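Local coordinates for RNA pseudouridylate synthase domain-containing protein 1 (Homo sapiens, PDB 5VBB), which probably isomerises uridine to pseudouridine in RNA as a member of the RluA family of pseudouridine synthases, at residues Q65-T70 against R172-R177; I118-T123 against H128-E133; V161-L166 against A236-H241; C221-T226 against A253-P258. All coordinates share one frame; numbering follows the deposited sequence.

Interaction 1. Residues Q65-T70 against R172-R177; sequences QLDFST and RTHQLR. With SO4 (sulfate ion), chain B; SO4 (sulfate ion), chain D; SO4 (sulfate ion), chain C.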
loop_
_atom_site.group_PDB
_atom_site.type_symbol
_atom_site.label_atom_id
_atom_site.label_comp_id
_atom_site.label_asym_id
_atom_site.label_seq_id
_atom_site.Cartn_x
_atom_site.Cartn_y
_atom_site.Cartn_z
ATOM N N GLN A 65 -5.168 9.109 -2.024
ATOM C CA GLN A 65 -4.956 8.936 -0.591
ATOM C C GLN A 65 -4.094 7.743 -0.302
ATOM O O GLN A 65 -4.008 6.822 -1.093
ATOM C CB GLN A 65 -6.303 8.750 0.122
ATOM C CG GLN A 65 -7.260 9.928 -0.025
ATOM N N LEU A 66 -3.534 7.725 0.892
ATOM C CA LEU A 66 -2.753 6.603 1.394
ATOM C C LEU A 66 -3.078 6.550 2.875
ATOM O O LEU A 66 -3.062 7.587 3.510
ATOM C CB LEU A 66 -1.275 6.884 1.118
ATOM C CG LEU A 66 -0.362 5.733 0.852
ATOM C CD1 LEU A 66 -0.907 4.836 -0.255
ATOM C CD2 LEU A 66 0.999 6.250 0.489
ATOM N N ASP A 67 -3.453 5.385 3.409
ATOM C CA ASP A 67 -3.841 5.260 4.820
ATOM C C ASP A 67 -2.704 5.748 5.748
ATOM O O ASP A 67 -1.516 5.611 5.402
ATOM C CB ASP A 67 -4.149 3.783 5.207
ATOM C CG ASP A 67 -5.300 3.049 4.532
ATOM O OD1 ASP A 67 -6.249 3.735 4.074
ATOM O OD2 ASP A 67 -5.315 1.734 4.583
ATOM N N PHE A 68 -3.083 6.263 6.942
ATOM C CA PHE A 68 -2.182 6.677 8.036
ATOM C C PHE A 68 -1.072 5.654 8.288
ATOM O O PHE A 68 0.097 6.014 8.271
ATOM C CB PHE A 68 -2.979 6.856 9.350
ATOM C CG PHE A 68 -2.152 7.181 10.574
ATOM C CD1 PHE A 68 -1.648 8.455 10.772
ATOM C CD2 PHE A 68 -1.895 6.219 11.540
ATOM C CE1 PHE A 68 -0.882 8.756 11.895
ATOM C CE2 PHE A 68 -1.158 6.535 12.677
ATOM C CZ PHE A 68 -0.650 7.789 12.842
ATOM N N SER A 69 -1.440 4.369 8.489
ATOM C CA SER A 69 -0.483 3.321 8.829
ATOM C C SER A 69 0.332 2.793 7.649
ATOM O O SER A 69 1.339 2.115 7.870
ATOM C CB SER A 69 -1.183 2.156 9.513
ATOM O OG SER A 69 -1.773 2.611 10.720
ATOM N N THR A 70 -0.007 3.158 6.435
ATOM C CA THR A 70 0.715 2.688 5.266
ATOM C C THR A 70 1.774 3.684 4.856
ATOM O O THR A 70 1.525 4.878 4.881
ATOM C CB THR A 70 -0.327 2.425 4.148
ATOM O OG1 THR A 70 -1.188 1.409 4.641
ATOM C CG2 THR A 70 0.288 1.984 2.827
ATOM N N ARG A 172 -10.988 -0.446 -3.307
ATOM C CA ARG A 172 -11.865 -0.478 -2.120
ATOM C C ARG A 172 -11.123 0.071 -0.921
ATOM O O ARG A 172 -9.924 -0.088 -0.847
ATOM C CB ARG A 172 -12.348 -1.909 -1.808
ATOM C CG ARG A 172 -12.984 -2.662 -2.960
ATOM C CD ARG A 172 -14.473 -2.368 -3.050
ATOM N NE ARG A 172 -14.701 -0.956 -3.388
ATOM C CZ ARG A 172 -14.578 -0.418 -4.599
ATOM N NH1 ARG A 172 -14.795 0.881 -4.778
ATOM N NH2 ARG A 172 -14.244 -1.172 -5.646
ATOM N N THR A 173 -11.820 0.637 0.050
ATOM C CA THR A 173 -11.159 1.138 1.265
ATOM C C THR A 173 -10.517 -0.034 2.008
ATOM O O THR A 173 -11.098 -1.104 2.051
ATOM C CB THR A 173 -12.172 1.902 2.128
ATOM O OG1 THR A 173 -12.523 3.105 1.453
ATOM C CG2 THR A 173 -11.634 2.211 3.545
ATOM N N HIS A 174 -9.278 0.118 2.477
ATOM C CA HIS A 174 -8.523 -0.942 3.182
ATOM C C HIS A 174 -8.488 -2.282 2.406
ATOM O O HIS A 174 -8.375 -3.346 3.015
ATOM C CB HIS A 174 -9.099 -1.177 4.572
ATOM C CG HIS A 174 -9.204 0.047 5.429
ATOM N ND1 HIS A 174 -10.090 0.096 6.480
ATOM C CD2 HIS A 174 -8.543 1.223 5.362
ATOM C CE1 HIS A 174 -9.912 1.279 7.053
ATOM N NE2 HIS A 174 -9.013 1.999 6.400
ATOM N N GLN A 175 -8.600 -2.235 1.079
ATOM C CA GLN A 175 -8.669 -3.454 0.255
ATOM C C GLN A 175 -7.621 -4.490 0.541
ATOM O O GLN A 175 -7.940 -5.656 0.740
ATOM C CB GLN A 175 -8.533 -3.106 -1.212
ATOM C CG GLN A 175 -8.599 -4.330 -2.102
ATOM C CD GLN A 175 -8.969 -4.044 -3.523
ATOM O OE1 GLN A 175 -9.835 -3.208 -3.826
ATOM N NE2 GLN A 175 -8.328 -4.729 -4.443
ATOM N N LEU A 176 -6.366 -4.077 0.515
ATOM C CA LEU A 176 -5.254 -5.020 0.651
ATOM C C LEU A 176 -5.259 -5.633 2.036
ATOM O O LEU A 176 -5.054 -6.833 2.188
ATOM C CB LEU A 176 -3.924 -4.276 0.404
ATOM C CG LEU A 176 -3.847 -3.578 -0.941
ATOM C CD1 LEU A 176 -2.611 -2.765 -1.049
ATOM C CD2 LEU A 176 -3.953 -4.568 -2.077
ATOM N N ARG A 177 -5.556 -4.817 3.043
ATOM C CA ARG A 177 -5.572 -5.310 4.408
ATOM C C ARG A 177 -6.729 -6.247 4.642
ATOM O O ARG A 177 -6.582 -7.247 5.347
ATOM C CB ARG A 177 -5.659 -4.143 5.385
ATOM C CG ARG A 177 -4.424 -3.257 5.356
ATOM C CD ARG A 177 -4.761 -1.864 5.822
ATOM N NE ARG A 177 -4.940 -1.867 7.276
ATOM C CZ ARG A 177 -5.174 -0.795 8.023
ATOM N NH1 ARG A 177 -5.295 0.403 7.464
ATOM N NH2 ARG A 177 -5.302 -0.912 9.332
HETATM S S SO4 B . -5.175 3.321 9.583
HETATM O O1 SO4 B . -6.065 2.169 9.372
HETATM O O2 SO4 B . -6.005 4.531 9.589
HETATM O O3 SO4 B . -4.440 3.198 10.825
HETATM O O4 SO4 B . -4.180 3.379 8.517
HETATM S S SO4 D . -15.392 1.707 -0.848
HETATM O O1 SO4 D . -16.698 1.757 -0.199
HETATM O O2 SO4 D . -15.507 2.148 -2.255
HETATM O O3 SO4 D . -14.821 0.354 -0.746
HETATM O O4 SO4 D . -14.515 2.599 -0.151
HETATM S S SO4 C . -12.898 0.776 -8.307
HETATM O O1 SO4 C . -13.361 -0.599 -8.478
HETATM O O2 SO4 C . -14.022 1.665 -8.452
HETATM O O3 SO4 C . -12.382 0.992 -6.986
HETATM O O4 SO4 C . -11.856 1.073 -9.279
HETATM O O HOH W 1 -7.804 2.506 1.925
#
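Asp67 turns one carboxylate oxygen, OD2, to Arg177 and sets both oxygens near the His174 ring. Arg177 NH1 lies 3.2 Å from Asp67 OD2 in a salt bridge whose geometry is lopsided: the oxygen lies in the guanidinium plane, whereas the nitrogen stands 54° out of the carboxylate plane. The two flat groups are thus steeply turned, not paired side by side. The His174 ring is also nearly perpendicular to the carboxylate (79°) and brings CD2 to 3.4 Å from Asp67 OD2, while its ND1 is hydrogen-bonded to Tyr193. Asp67 CG lies anti to the carbonyl carbon (chi1 -63°), which carries the carboxylate toward the start of helix 175-182; there a water joins Asp67 OD1 to His174 N, the N-cap residue. Arg177 NH1 has a second acceptor, O1 of the chain B sulfate at 2.7 Å, and Ser69 holds that ion from the other segment with N and OG. Farther along, Arg172, bent at chi2 and chi3, uses NE and NH1 on the chain D sulfate and NH2 on the chain C sulfate. An alanine here is likely to cost both sulfates a guanidinium partner. Asp67 is the active-site residue by similarity, and Arg177 grips both its carboxylate and an anion; sulfates, probably from the crystallisation liquor, gathered by such basic groups are consistent with a surface made to receive RNA phosphates.

Interaction 2. Residues I118-T123 against H128-E133; sequences IGRNST and HTMCIE. With SO4 (sulfate ion), chain D.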
loop_
_atom_site.group_PDB
_atom_site.type_symbol
_atom_site.label_atom_id
_atom_site.label_comp_id
_atom_site.label_asym_id
_atom_site.label_seq_id
_atom_site.Cartn_x
_atom_site.Cartn_y
_atom_site.Cartn_z
ATOM N N ILE A 118 -15.787 -6.643 -1.189
ATOM C CA ILE A 118 -15.579 -5.896 0.046
ATOM C C ILE A 118 -16.740 -4.960 0.248
ATOM O O ILE A 118 -17.071 -4.205 -0.643
ATOM C CB ILE A 118 -14.220 -5.158 0.023
ATOM C CG1 ILE A 118 -13.098 -6.201 -0.084
ATOM C CG2 ILE A 118 -14.031 -4.285 1.283
ATOM C CD1 ILE A 118 -11.661 -5.684 -0.184
ATOM N N GLY A 119 -17.371 -5.054 1.404
ATOM C CA GLY A 119 -18.446 -4.164 1.803
ATOM C C GLY A 119 -18.058 -3.412 3.053
ATOM O O GLY A 119 -16.940 -3.551 3.562
ATOM N N ARG A 120 -18.987 -2.619 3.569
ATOM C CA ARG A 120 -18.754 -1.855 4.788
ATOM C C ARG A 120 -19.446 -2.586 5.945
ATOM O O ARG A 120 -20.499 -3.219 5.794
ATOM C CB ARG A 120 -19.172 -0.389 4.610
ATOM C CG ARG A 120 -18.033 0.378 3.937
ATOM C CD ARG A 120 -18.423 1.687 3.282
ATOM N NE ARG A 120 -17.252 2.362 2.706
ATOM C CZ ARG A 120 -16.357 3.083 3.384
ATOM N NH1 ARG A 120 -16.476 3.247 4.699
ATOM N NH2 ARG A 120 -15.335 3.647 2.752
ATOM N N ASN A 121 -18.745 -2.609 7.071
ATOM C CA ASN A 121 -19.166 -3.336 8.239
ATOM C C ASN A 121 -20.220 -2.511 8.988
ATOM O O ASN A 121 -19.953 -1.369 9.368
ATOM C CB ASN A 121 -17.942 -3.595 9.130
ATOM C CG ASN A 121 -18.036 -4.825 9.969
ATOM O OD1 ASN A 121 -19.121 -5.348 10.234
ATOM N ND2 ASN A 121 -16.886 -5.305 10.418
ATOM N N SER A 122 -21.408 -3.084 9.150
ATOM C CA SER A 122 -22.535 -2.478 9.868
ATOM C C SER A 122 -22.567 -2.970 11.325
ATOM O O SER A 122 -23.249 -2.370 12.159
ATOM C CB SER A 122 -23.847 -2.873 9.194
ATOM O OG SER A 122 -24.281 -4.158 9.620
ATOM N N THR A 123 -21.887 -4.094 11.624
ATOM C CA THR A 123 -21.892 -4.634 12.983
ATOM C C THR A 123 -20.961 -3.804 13.856
ATOM O O THR A 123 -21.429 -3.171 14.798
ATOM C CB THR A 123 -21.536 -6.144 12.995
ATOM N N HIS A 128 -13.499 -2.084 12.809
ATOM C CA HIS A 128 -13.065 -2.673 11.537
ATOM C C HIS A 128 -14.043 -2.167 10.475
ATOM O O HIS A 128 -15.116 -2.718 10.319
ATOM C CB HIS A 128 -13.025 -4.221 11.606
ATOM C CG HIS A 128 -12.759 -4.775 12.973
ATOM N ND1 HIS A 128 -11.534 -4.601 13.600
ATOM C CD2 HIS A 128 -13.574 -5.474 13.797
ATOM C CE1 HIS A 128 -11.648 -5.175 14.787
ATOM N NE2 HIS A 128 -12.855 -5.732 14.942
ATOM N N THR A 129 -13.673 -1.080 9.795
ATOM C CA THR A 129 -14.495 -0.368 8.824
ATOM C C THR A 129 -15.073 -1.271 7.733
ATOM O O THR A 129 -16.283 -1.259 7.500
ATOM C CB THR A 129 -13.662 0.772 8.164
ATOM O OG1 THR A 129 -12.995 1.534 9.183
ATOM C CG2 THR A 129 -14.521 1.722 7.334
ATOM N N MET A 130 -14.226 -2.098 7.132
ATOM C CA MET A 130 -14.574 -2.907 5.979
ATOM C C MET A 130 -14.666 -4.399 6.292
ATOM O O MET A 130 -14.101 -4.871 7.276
ATOM C CB MET A 130 -13.506 -2.660 4.896
ATOM C CG MET A 130 -13.240 -1.173 4.600
ATOM S SD MET A 130 -14.635 -0.168 4.036
ATOM C CE MET A 130 -14.870 -0.829 2.390
ATOM N N CYS A 131 -15.364 -5.153 5.441
ATOM C CA CYS A 131 -15.534 -6.598 5.606
ATOM C C CYS A 131 -15.684 -7.305 4.278
ATOM O O CYS A 131 -16.032 -6.697 3.287
ATOM C CB CYS A 131 -16.755 -6.883 6.476
ATOM S SG CYS A 131 -18.276 -6.134 5.853
ATOM N N ILE A 132 -15.530 -8.622 4.313
ATOM C CA ILE A 132 -15.702 -9.500 3.155
ATOM C C ILE A 132 -17.168 -9.831 3.025
ATOM O O ILE A 132 -17.821 -10.069 4.047
ATOM C CB ILE A 132 -14.876 -10.808 3.375
ATOM C CG1 ILE A 132 -13.388 -10.484 3.451
ATOM C CG2 ILE A 132 -15.136 -11.828 2.303
ATOM C CD1 ILE A 132 -12.734 -10.106 2.073
ATOM N N GLU A 133 -17.665 -9.964 1.775
ATOM C CA GLU A 133 -19.061 -10.351 1.477
ATOM C C GLU A 133 -19.356 -11.664 2.174
ATOM O O GLU A 133 -18.460 -12.497 2.290
ATOM C CB GLU A 133 -19.257 -10.541 -0.042
ATOM C CG GLU A 133 -18.673 -11.867 -0.530
ATOM C CD GLU A 133 -18.612 -12.115 -2.012
ATOM O OE1 GLU A 133 -19.639 -12.547 -2.578
ATOM O OE2 GLU A 133 -17.492 -12.057 -2.564
HETATM S S SO4 D . -15.392 1.707 -0.848
HETATM O O1 SO4 D . -16.698 1.757 -0.199
HETATM O O2 SO4 D . -15.507 2.148 -2.255
HETATM O O3 SO4 D . -14.821 0.354 -0.746
HETATM O O4 SO4 D . -14.515 2.599 -0.151
HETATM O O HOH W 2 -18.115 0.474 8.555
#
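Arg120 and Met130 form a non-hydrogen-bonded pair whose CB atoms diverge, yet their ends come back together. Met130 bends at chi2 (-59°), and this curl sets SD over one face of the Arg120 guanidinium, 3.7 Å above its plane and central. The sulfur also touches the start of the arginine chain, Met130 SD lying 3.4 Å from Arg120 CG; beyond CG the chain runs extended to NE. At the guanidinium edge, Arg120 NE gives a nearly straight bond of 3.0 Å to O1 of the chain D sulfate, and NH2 reaches O4. A second bend in Met130, at chi3 (-71°), puts the methyl CE 3.7 Å from Ile118 CG2, and helix 175-182 packs on Met130 and Ile118 through Val178 and His179. These residues belong to an antiparallel beta hairpin in which Gly119 and Cys131 are a hydrogen-bonded pair: Gly119 N reaches Cys131 O at 2.8 Å, and Cys131 N answers to Gly119 O. Strand 118-121 is the middle one of three, and the disulfide from Cys131 to Cys138 links the strands flanking it. Cys131 SG stands between its backbone N and carbonyl carbon, 3.7 Å from Gly119 O. Toward the turn, Asn121 N bonds to Thr129 O at 2.8 Å. Asn121 CG lies anti to the backbone N (chi1 -152°), which lets ND2 reach His128 O at 3.1 Å, in the carbonyl plane.

Interaction 3. Residues V161-L166 against A236-H241; sequences VSKVLL and ACWSPH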
loop_
_atom_site.group_PDB
_atom_site.type_symbol
_atom_site.label_atom_id
_atom_site.label_comp_id
_atom_site.label_asym_id
_atom_site.label_seq_id
_atom_site.Cartn_x
_atom_site.Cartn_y
_atom_site.Cartn_z
ATOM N N VAL A 161 6.269 -15.575 8.374
ATOM C CA VAL A 161 5.605 -14.557 7.578
ATOM C C VAL A 161 5.996 -14.731 6.107
ATOM O O VAL A 161 7.053 -15.306 5.777
ATOM C CB VAL A 161 5.887 -13.080 8.015
ATOM C CG1 VAL A 161 5.525 -12.810 9.472
ATOM C CG2 VAL A 161 7.288 -12.649 7.683
ATOM N N SER A 162 5.201 -14.115 5.257
ATOM C CA SER A 162 5.478 -14.064 3.818
ATOM C C SER A 162 5.679 -12.641 3.350
ATOM O O SER A 162 4.835 -11.791 3.593
ATOM C CB SER A 162 4.329 -14.664 3.015
ATOM O OG SER A 162 4.138 -16.026 3.352
ATOM N N LYS A 163 6.750 -12.396 2.607
ATOM C CA LYS A 163 6.921 -11.120 1.950
ATOM C C LYS A 163 6.212 -11.226 0.592
ATOM O O LYS A 163 6.464 -12.179 -0.155
ATOM C CB LYS A 163 8.392 -10.787 1.746
ATOM C CG LYS A 163 8.558 -9.397 1.157
ATOM C CD LYS A 163 10.009 -9.009 1.179
ATOM C CE LYS A 163 10.216 -7.721 0.450
ATOM N NZ LYS A 163 11.656 -7.351 0.384
ATOM N N VAL A 164 5.296 -10.280 0.291
ATOM C CA VAL A 164 4.498 -10.352 -0.922
ATOM C C VAL A 164 4.478 -9.065 -1.689
ATOM O O VAL A 164 4.667 -7.989 -1.118
ATOM C CB VAL A 164 3.034 -10.779 -0.621
ATOM C CG1 VAL A 164 2.977 -12.082 0.168
ATOM C CG2 VAL A 164 2.277 -9.676 0.127
ATOM N N LEU A 165 4.131 -9.181 -2.983
ATOM C CA LEU A 165 3.842 -8.057 -3.864
ATOM C C LEU A 165 2.318 -8.113 -4.070
ATOM O O LEU A 165 1.780 -9.185 -4.396
ATOM C CB LEU A 165 4.575 -8.209 -5.199
ATOM C CG LEU A 165 4.368 -7.115 -6.277
ATOM C CD1 LEU A 165 4.896 -5.797 -5.821
ATOM C CD2 LEU A 165 5.083 -7.472 -7.525
ATOM N N LEU A 166 1.626 -6.984 -3.897
ATOM C CA LEU A 166 0.178 -6.896 -4.060
ATOM C C LEU A 166 -0.162 -5.919 -5.123
ATOM O O LEU A 166 0.289 -4.779 -5.057
ATOM C CB LEU A 166 -0.486 -6.464 -2.764
ATOM C CG LEU A 166 -0.258 -7.410 -1.575
ATOM C CD1 LEU A 166 -0.485 -6.719 -0.290
ATOM C CD2 LEU A 166 -1.089 -8.649 -1.689
ATOM N N ALA A 236 16.116 -5.578 11.298
ATOM C CA ALA A 236 16.784 -6.802 11.677
ATOM C C ALA A 236 15.831 -7.861 12.263
ATOM O O ALA A 236 16.253 -8.996 12.398
ATOM C CB ALA A 236 17.908 -6.504 12.643
ATOM N N CYS A 237 14.553 -7.529 12.538
ATOM C CA CYS A 237 13.569 -8.538 12.930
ATOM C C CYS A 237 13.138 -9.372 11.699
ATOM O O CYS A 237 12.599 -10.455 11.878
ATOM C CB CYS A 237 12.354 -7.900 13.594
ATOM S SG CYS A 237 12.674 -7.284 15.245
ATOM N N TRP A 238 13.329 -8.856 10.474
ATOM C CA TRP A 238 12.949 -9.571 9.257
ATOM C C TRP A 238 14.118 -10.453 8.840
ATOM O O TRP A 238 15.197 -9.946 8.520
ATOM C CB TRP A 238 12.556 -8.594 8.127
ATOM C CG TRP A 238 12.401 -9.186 6.751
ATOM C CD1 TRP A 238 12.925 -8.674 5.599
ATOM C CD2 TRP A 238 11.609 -10.325 6.356
ATOM N NE1 TRP A 238 12.598 -9.475 4.532
ATOM C CE2 TRP A 238 11.751 -10.461 4.955
ATOM C CE3 TRP A 238 10.862 -11.299 7.050
ATOM C CZ2 TRP A 238 11.183 -11.525 4.241
ATOM C CZ3 TRP A 238 10.302 -12.346 6.334
ATOM C CH2 TRP A 238 10.470 -12.455 4.946
ATOM N N SER A 239 13.874 -11.771 8.833
ATOM C CA SER A 239 14.848 -12.789 8.479
ATOM C C SER A 239 14.321 -13.664 7.325
ATOM O O SER A 239 13.681 -14.703 7.551
ATOM C CB SER A 239 15.196 -13.636 9.695
ATOM O OG SER A 239 16.356 -14.397 9.411
ATOM N N PRO A 240 14.590 -13.260 6.076
ATOM C CA PRO A 240 14.154 -14.093 4.935
ATOM C C PRO A 240 14.910 -15.410 4.888
ATOM O O PRO A 240 16.110 -15.393 5.127
ATOM C CB PRO A 240 14.444 -13.231 3.702
ATOM C CG PRO A 240 15.187 -12.064 4.158
ATOM C CD PRO A 240 15.318 -12.053 5.640
ATOM N N HIS A 241 14.213 -16.545 4.643
ATOM C CA HIS A 241 14.874 -17.860 4.544
ATOM C C HIS A 241 14.686 -18.530 3.176
ATOM O O HIS A 241 15.604 -19.239 2.762
ATOM C CB HIS A 241 14.488 -18.861 5.644
ATOM C CG HIS A 241 13.037 -19.076 5.936
ATOM N ND1 HIS A 241 12.211 -19.812 5.077
ATOM C CD2 HIS A 241 12.370 -18.868 7.097
ATOM C CE1 HIS A 241 11.038 -19.896 5.697
ATOM N NE2 HIS A 241 11.083 -19.293 6.906
HETATM O O HOH W 3 13.742 -9.373 1.902
#
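Trp238 brings the six-membered part of its indole up to Val161 and Lys163, two residues whose side chains meet different corners of it. The Val161 methyl CG2 approaches Trp238 CZ3 to 3.3 Å, short for two carbons and evidence of tight packing. Farther round the ring, Lys163 CB lies 3.8 Å from Trp238 CZ2. Both come in obliquely, while the lysine as a whole crosses the indole at about a right angle. Trp238 CG is anti to the backbone N (chi1 169°), and this carries the ring from its own strand toward 161-166. The backbones stay well apart: the nearest CA atoms, Lys163 and Pro240, are 8.4 Å from each other, and strand 146-156 pairs with both 159-168 and 238-243. Within its own segment the indole is covered on one face by Pro240 CD, offset toward the ring's rim. The extended lysine chain runs on past the ring to a shared water, which accepts from Trp238 NE1 at 2.9 Å and from Lys163 NZ at 3.3 Å; the ammonium group also forms a salt bridge to Asp228. A leucine in place of the tryptophan would probably open a gap beside Val161 CG2 and deprive the water of its indole donor. The contact is thus apolar along the benzene part and polar at its pyrrole end, where the buried N-H and the lysine charge both find acceptors.

Interaction 4. Residues C221-T226 against A253-P258; sequences CVEVCT and ALRATP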
loop_
_atom_site.group_PDB
_atom_site.type_symbol
_atom_site.label_atom_id
_atom_site.label_comp_id
_atom_site.label_asym_id
_atom_site.label_seq_id
_atom_site.Cartn_x
_atom_site.Cartn_y
_atom_site.Cartn_z
ATOM N N CYS A 221 3.963 10.944 -17.676
ATOM C CA CYS A 221 3.684 9.633 -17.077
ATOM C C CYS A 221 4.455 9.604 -15.796
ATOM O O CYS A 221 5.678 9.398 -15.802
ATOM C CB CYS A 221 4.072 8.484 -18.001
ATOM S SG CYS A 221 3.755 6.843 -17.306
ATOM N N VAL A 222 3.748 9.882 -14.687
ATOM C CA VAL A 222 4.347 9.903 -13.356
ATOM C C VAL A 222 4.510 8.463 -12.972
ATOM O O VAL A 222 3.501 7.816 -12.732
ATOM C CB VAL A 222 3.466 10.651 -12.335
ATOM C CG1 VAL A 222 4.082 10.611 -10.924
ATOM C CG2 VAL A 222 3.187 12.072 -12.789
ATOM N N GLU A 223 5.751 7.939 -12.959
ATOM C CA GLU A 223 5.961 6.537 -12.648
ATOM C C GLU A 223 7.054 6.387 -11.615
ATOM O O GLU A 223 8.181 6.855 -11.825
ATOM C CB GLU A 223 6.287 5.791 -13.935
ATOM C CG GLU A 223 6.677 4.340 -13.744
ATOM C CD GLU A 223 6.888 3.608 -15.051
ATOM O OE1 GLU A 223 7.055 4.274 -16.096
ATOM O OE2 GLU A 223 6.860 2.359 -15.032
ATOM N N VAL A 224 6.745 5.763 -10.483
ATOM C CA VAL A 224 7.767 5.620 -9.468
ATOM C C VAL A 224 7.734 4.224 -8.929
ATOM O O VAL A 224 6.703 3.533 -8.920
ATOM C CB VAL A 224 7.730 6.699 -8.318
ATOM C CG1 VAL A 224 7.401 8.076 -8.858
ATOM C CG2 VAL A 224 6.756 6.344 -7.209
ATOM N N CYS A 225 8.921 3.811 -8.528
ATOM C CA CYS A 225 9.198 2.583 -7.864
ATOM C C CYS A 225 10.108 2.934 -6.722
ATOM O O CYS A 225 11.296 3.171 -6.927
ATOM C CB CYS A 225 9.842 1.589 -8.817
ATOM S SG CYS A 225 9.670 -0.084 -8.255
ATOM N N THR A 226 9.521 3.083 -5.537
ATOM C CA THR A 226 10.244 3.510 -4.365
ATOM C C THR A 226 11.187 2.426 -3.841
ATOM O O THR A 226 11.000 1.241 -4.162
ATOM C CB THR A 226 9.288 3.814 -3.182
ATOM O OG1 THR A 226 8.851 2.571 -2.623
ATOM C CG2 THR A 226 8.129 4.696 -3.540
ATOM N N ALA A 253 8.223 -6.562 -15.025
ATOM C CA ALA A 253 6.920 -6.945 -15.587
ATOM C C ALA A 253 5.857 -5.874 -15.320
ATOM O O ALA A 253 5.059 -5.560 -16.209
ATOM C CB ALA A 253 6.460 -8.305 -15.054
ATOM N N LEU A 254 5.893 -5.262 -14.145
ATOM C CA LEU A 254 4.974 -4.168 -13.809
ATOM C C LEU A 254 5.126 -3.025 -14.766
ATOM O O LEU A 254 4.142 -2.557 -15.306
ATOM C CB LEU A 254 5.255 -3.617 -12.392
ATOM C CG LEU A 254 4.518 -4.242 -11.238
ATOM C CD1 LEU A 254 5.061 -3.731 -9.946
ATOM C CD2 LEU A 254 3.000 -3.902 -11.282
ATOM N N ARG A 255 6.365 -2.599 -15.000
ATOM C CA ARG A 255 6.699 -1.448 -15.875
ATOM C C ARG A 255 6.229 -1.652 -17.292
ATOM O O ARG A 255 5.739 -0.700 -17.924
ATOM C CB ARG A 255 8.219 -1.188 -15.859
ATOM C CG ARG A 255 8.737 -0.673 -14.519
ATOM C CD ARG A 255 10.254 -0.420 -14.540
ATOM N NE ARG A 255 10.656 0.609 -13.571
ATOM C CZ ARG A 255 11.731 0.582 -12.776
ATOM N NH1 ARG A 255 11.974 1.587 -11.946
ATOM N NH2 ARG A 255 12.569 -0.452 -12.803
ATOM N N ALA A 256 6.333 -2.908 -17.788
ATOM C CA ALA A 256 5.925 -3.271 -19.157
ATOM C C ALA A 256 4.449 -3.547 -19.311
ATOM O O ALA A 256 3.986 -3.642 -20.455
ATOM C CB ALA A 256 6.689 -4.487 -19.618
ATOM N N THR A 257 3.694 -3.652 -18.214
ATOM C CA THR A 257 2.259 -3.922 -18.330
ATOM C C THR A 257 1.506 -2.723 -18.895
ATOM O O THR A 257 1.700 -1.616 -18.425
ATOM C CB THR A 257 1.662 -4.356 -16.989
ATOM O OG1 THR A 257 2.391 -5.496 -16.522
ATOM C CG2 THR A 257 0.185 -4.749 -17.103
ATOM N N PRO A 258 0.614 -2.905 -19.887
ATOM C CA PRO A 258 -0.148 -1.752 -20.398
ATOM C C PRO A 258 -1.000 -1.061 -19.320
ATOM O O PRO A 258 -1.386 -1.690 -18.329
ATOM C CB PRO A 258 -1.043 -2.377 -21.494
ATOM C CG PRO A 258 -0.401 -3.655 -21.838
ATOM C CD PRO A 258 0.273 -4.145 -20.616
HETATM O O HOH W 4 6.218 1.978 -17.687
#
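Strand 221-225 and the C-terminal part of helix 247-256 come closest at Glu223 and Arg255, whose CA atoms are 8.6 Å apart, a spacing bridged by side chains and by a water on the backbone O of Arg255. Glu223 and Cys225 direct their CB atoms toward the helix, with the intervening Val224 pointing away, as the alternation of a beta strand requires. Glu223 is fully extended, CG anti to the backbone N (chi1 174°), and it crosses the arginine at about a right angle. Its OE2 touches the aliphatic shaft of Arg255, at 3.6 Å from CG. The charges themselves do not pair: Glu223 OE2 is 4.4 Å from Arg255 NE, beyond a salt bridge. The water supplies the polar link instead, donating to Glu223 OE2 at 2.8 Å and to Arg255 O at 2.7 Å. The arginine chain, extended as far as NE, brings NH1 to 3.8 Å from Cys225 CB. Beyond Arg255 the backbone is held by Thr257, whose OG1 bonds to Ala253 O at 2.7 Å. Strand 208-216 pairs with 221-225 and also meets the helix: its Tyr212 is hydrogen-bonded to Glu223 OE2 and packed by Leu254, whereas Val222 and Val224 pack against strand 18-23.

Interactions 1 and 2 are neighbours, with centres about 14 Å apart; both use the chain D sulfate and meet where Thr173 packs on Arg120 and Met130. The hairpin of interaction 2 falls in the chain between the two segments of interaction 1, and the side chain of Met130 is about 8 Å from that of Asp67, so the hairpin flanks the probable catalytic site. Interaction 3, its centre about 20 Å from that of interaction 1, is tied to it by Leu166 on Leu176, strand 159-168 leading into helix 175-182. Interactions 3 and 4, centres about 23 Å apart, alternate along the chain and share the large antiparallel sheet. Interaction 4 lies opposite interaction 2 across the chain's centre, away from the annotated sites.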